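PDB 6ZYV: CIR protein from Plasmodium chabaudi chabaudi, which is of unknown function but belongs to the Plasmodium-interspersed repeat (PIR) proteins, a family of variant antigens associated with infected red blood cells. Local coordinates for residues 105-110 with 153-158. The protein carries 5 engineered substitutions. Residues are numbered along the deposited sequence; the frame is centred on the assembly and turned at random.
Sequences EGIHTL and IIPKFY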
ATOM      1  N   GLU A 105     -16.474   8.853  -3.462  1.00 64.05           N
ATOM      2  CA  GLU A 105     -16.001   7.579  -2.928  1.00 61.78           C
ATOM      3  C   GLU A 105     -15.218   7.948  -1.658  1.00 60.12           C
ATOM      4  O   GLU A 105     -14.929   9.121  -1.425  1.00 61.05           O
ATOM      5  CB  GLU A 105     -15.091   6.820  -3.927  1.00 62.39           C
ATOM      6  CG  GLU A 105     -15.755   6.263  -5.179  1.00 68.27           C
ATOM      7  CD  GLU A 105     -16.802   5.159  -5.086  1.00 76.32           C
ATOM      8  OE1 GLU A 105     -16.904   4.495  -4.027  1.00 76.39           O
ATOM      9  OE2 GLU A 105     -17.515   4.946  -6.097  1.00 79.65           O
ATOM     10  N   GLY A 106     -14.836   6.960  -0.872  1.00 57.83           N
ATOM     11  CA  GLY A 106     -14.029   7.184   0.323  1.00 56.70           C
ATOM     12  C   GLY A 106     -13.877   5.931   1.146  1.00 54.97           C
ATOM     13  O   GLY A 106     -14.346   4.859   0.737  1.00 54.55           O
ATOM     14  N   ILE A 107     -13.291   6.060   2.347  1.00 54.00           N
ATOM     15  CA  ILE A 107     -13.152   4.893   3.221  1.00 53.42           C
ATOM     16  C   ILE A 107     -14.544   4.348   3.606  1.00 53.58           C
ATOM     17  O   ILE A 107     -14.724   3.130   3.616  1.00 53.10           O
ATOM     18  CB  ILE A 107     -12.210   5.151   4.415  1.00 53.20           C
ATOM     19  CG1 ILE A 107     -10.766   5.342   3.896  1.00 53.13           C
ATOM     20  CG2 ILE A 107     -12.273   3.986   5.398  1.00 53.26           C
ATOM     21  CD1 ILE A 107      -9.931   6.194   4.731  1.00 53.83           C
ATOM     22  N   HIS A 108     -15.553   5.247   3.713  1.00 54.29           N
ATOM     23  CA  HIS A 108     -16.951   4.912   3.978  1.00 55.83           C
ATOM     24  C   HIS A 108     -17.600   4.069   2.863  1.00 55.76           C
ATOM     25  O   HIS A 108     -18.589   3.405   3.132  1.00 57.30           O
ATOM     26  CB  HIS A 108     -17.769   6.184   4.237  1.00 58.86           C
ATOM     27  CG  HIS A 108     -17.835   7.088   3.044  1.00 63.42           C
ATOM     28  ND1 HIS A 108     -16.712   7.745   2.576  1.00 65.41           N
ATOM     29  CD2 HIS A 108     -18.886   7.407   2.256  1.00 65.73           C
ATOM     30  CE1 HIS A 108     -17.112   8.431   1.519  1.00 66.66           C
ATOM     31  NE2 HIS A 108     -18.411   8.266   1.291  1.00 67.27           N
ATOM     32  N   THR A 109     -17.051   4.080   1.636  1.00 53.86           N
ATOM     33  CA  THR A 109     -17.539   3.255   0.535  1.00 53.74           C
ATOM     34  C   THR A 109     -16.598   2.086   0.202  1.00 52.09           C
ATOM     35  O   THR A 109     -16.848   1.405  -0.769  1.00 51.62           O
ATOM     36  CB  THR A 109     -17.780   4.084  -0.751  1.00 56.06           C
ATOM     37  OG1 THR A 109     -16.535   4.475  -1.338  1.00 57.08           O
ATOM     38  CG2 THR A 109     -18.650   5.291  -0.525  1.00 57.09           C
ATOM     39  N   LEU A 110     -15.490   1.900   0.947  1.00 51.05           N
ATOM     40  CA  LEU A 110     -14.517   0.844   0.709  1.00 50.46           C
ATOM     41  C   LEU A 110     -15.120  -0.569   0.723  1.00 51.07           C
ATOM     42  O   LEU A 110     -14.875  -1.329  -0.216  1.00 50.60           O
ATOM     43  CB  LEU A 110     -13.363   0.973   1.720  1.00 49.81           C
ATOM     44  CG  LEU A 110     -12.352  -0.171   1.799  1.00 49.64           C
ATOM     45  CD1 LEU A 110     -11.560  -0.273   0.522  1.00 49.10           C
ATOM     46  CD2 LEU A 110     -11.424   0.030   2.967  1.00 50.06           C
ATOM     47  N   ILE A 153      -7.496   9.333  10.215  1.00 52.41           N
ATOM     48  CA  ILE A 153      -6.061   9.487  10.037  1.00 51.67           C
ATOM     49  C   ILE A 153      -5.500   8.770   8.812  1.00 50.51           C
ATOM     50  O   ILE A 153      -4.363   9.052   8.449  1.00 50.44           O
ATOM     51  CB  ILE A 153      -5.227   9.119  11.302  1.00 52.67           C
ATOM     52  CG1 ILE A 153      -5.662   7.812  11.960  1.00 52.98           C
ATOM     53  CG2 ILE A 153      -5.267  10.210  12.355  1.00 54.21           C
ATOM     54  CD1 ILE A 153      -4.787   6.709  11.720  1.00 52.97           C
ATOM     55  N   ILE A 154      -6.233   7.831   8.200  1.00 49.17           N
ATOM     56  CA  ILE A 154      -5.688   7.056   7.071  1.00 47.66           C
ATOM     57  C   ILE A 154      -5.066   7.942   5.937  1.00 48.17           C
ATOM     58  O   ILE A 154      -3.925   7.650   5.569  1.00 48.03           O
ATOM     59  CB  ILE A 154      -6.688   5.994   6.529  1.00 46.62           C
ATOM     60  CG1 ILE A 154      -6.809   4.824   7.535  1.00 45.83           C
ATOM     61  CG2 ILE A 154      -6.265   5.457   5.148  1.00 45.78           C
ATOM     62  CD1 ILE A 154      -5.461   4.119   7.870  1.00 45.03           C
ATOM     63  N   PRO A 155      -5.705   9.013   5.402  1.00 49.27           N
ATOM     64  CA  PRO A 155      -5.032   9.824   4.357  1.00 49.32           C
ATOM     65  C   PRO A 155      -3.685  10.430   4.784  1.00 48.76           C
ATOM     66  O   PRO A 155      -2.738  10.374   4.023  1.00 48.82           O
ATOM     67  CB  PRO A 155      -6.064  10.904   4.028  1.00 51.13           C
ATOM     68  CG  PRO A 155      -7.365  10.300   4.393  1.00 51.97           C
ATOM     69  CD  PRO A 155      -7.074   9.515   5.646  1.00 50.06           C
ATOM     70  N   LYS A 156      -3.585  10.956   6.004  1.00 48.90           N
ATOM     71  CA  LYS A 156      -2.333  11.517   6.527  1.00 48.79           C
ATOM     72  C   LYS A 156      -1.317  10.415   6.855  1.00 47.23           C
ATOM     73  O   LYS A 156      -0.122  10.601   6.651  1.00 47.94           O
ATOM     74  CB  LYS A 156      -2.598  12.415   7.750  1.00 51.23           C
ATOM     75  CG  LYS A 156      -3.331  13.683   7.362  1.00 58.17           C
ATOM     76  CD  LYS A 156      -3.805  14.520   8.570  1.00 64.81           C
ATOM     77  CE  LYS A 156      -4.849  15.555   8.170  1.00 70.69           C
ATOM     78  NZ  LYS A 156      -5.302  16.420   9.312  1.00 73.13           N
ATOM     79  N   PHE A 157      -1.785   9.254   7.313  1.00 44.66           N
ATOM     80  CA  PHE A 157      -0.915   8.118   7.602  1.00 42.29           C
ATOM     81  C   PHE A 157      -0.265   7.633   6.298  1.00 41.65           C
ATOM     82  O   PHE A 157       0.925   7.288   6.276  1.00 41.72           O
ATOM     83  CB  PHE A 157      -1.736   6.996   8.290  1.00 40.56           C
ATOM     84  CG  PHE A 157      -0.990   5.722   8.576  1.00 39.38           C
ATOM     85  CD1 PHE A 157      -0.328   5.536   9.780  1.00 39.24           C
ATOM     86  CD2 PHE A 157      -0.939   4.709   7.640  1.00 39.38           C
ATOM     87  CE1 PHE A 157       0.348   4.347  10.046  1.00 39.27           C
ATOM     88  CE2 PHE A 157      -0.253   3.528   7.905  1.00 38.88           C
ATOM     89  CZ  PHE A 157       0.398   3.363   9.097  1.00 38.65           C
ATOM     90  N   TYR A 158      -1.040   7.623   5.208  1.00 41.34           N
ATOM     91  CA  TYR A 158      -0.567   7.235   3.878  1.00 41.16           C
ATOM     92  C   TYR A 158       0.531   8.177   3.382  1.00 42.74           C
ATOM     93  O   TYR A 158       1.473   7.724   2.756  1.00 42.57           O
ATOM     94  CB  TYR A 158      -1.740   7.211   2.866  1.00 40.69           C
ATOM     95  CG  TYR A 158      -1.330   6.590   1.551  1.00 40.53           C
ATOM     96  CD1 TYR A 158      -1.220   5.214   1.417  1.00 40.94           C
ATOM     97  CD2 TYR A 158      -0.938   7.377   0.479  1.00 41.76           C
ATOM     98  CE1 TYR A 158      -0.800   4.626   0.223  1.00 42.10           C
ATOM     99  CE2 TYR A 158      -0.485   6.799  -0.714  1.00 42.98           C
ATOM    100  CZ  TYR A 158      -0.432   5.418  -0.844  1.00 43.48           C
ATOM    101  OH  TYR A 158       0.007   4.828  -2.013  1.00 45.71           O
TER
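I107 and I154 meet through one methyl, and the torsions of I107 put it there: CG1 lies anti to the carbonyl carbon (chi1 -67°), and a nearly extended chi2 of 151° carries CD1 out of the loop toward the start of helix 154-174. CD1 arrives end-on at the base of I154, 3.7 Å from its CB and 3.8 Å from its CG2 methyl. I154 sets its own CG2 anti to the backbone N (chi1 -72°), which keeps that branch beside the incoming methyl, while its longer CG1-CD1 arm leads away from I107. The two side chains cross at about a right angle and touch over a small patch instead of lying alongside one another. P155 borders the patch more loosely, its ring CD 4.5 Å from I107 CD1.

The loop that presents I107 links helix 81-101 to helix 110-118. Two overlapping turns, closed by the backbone bonds from T109 N to G106 O (3.0 Å) and from L110 N to I107 O, shape it just before helix 110-118. On the other side, the bonds from F157 N to I153 O and from Y158 N to I154 O form the first helical turn. Helices 81-101 and 134-149 flank the junction: P155 rests on N100, whereas I107 packs on N148 and I154 on M147. I154 also reaches I211 of helix 206-211, so this small junction is tied into several parts of the helical ectodomain.

No hydrogen bond joins the two segments, and just 82 Å² is buried between them, both sides summed. With aliphatic carbon alone meeting between the segments, the contact is held by van der Waals and hydrophobic packing, a non-directional contact that does not by itself fix the rotation of either side chain.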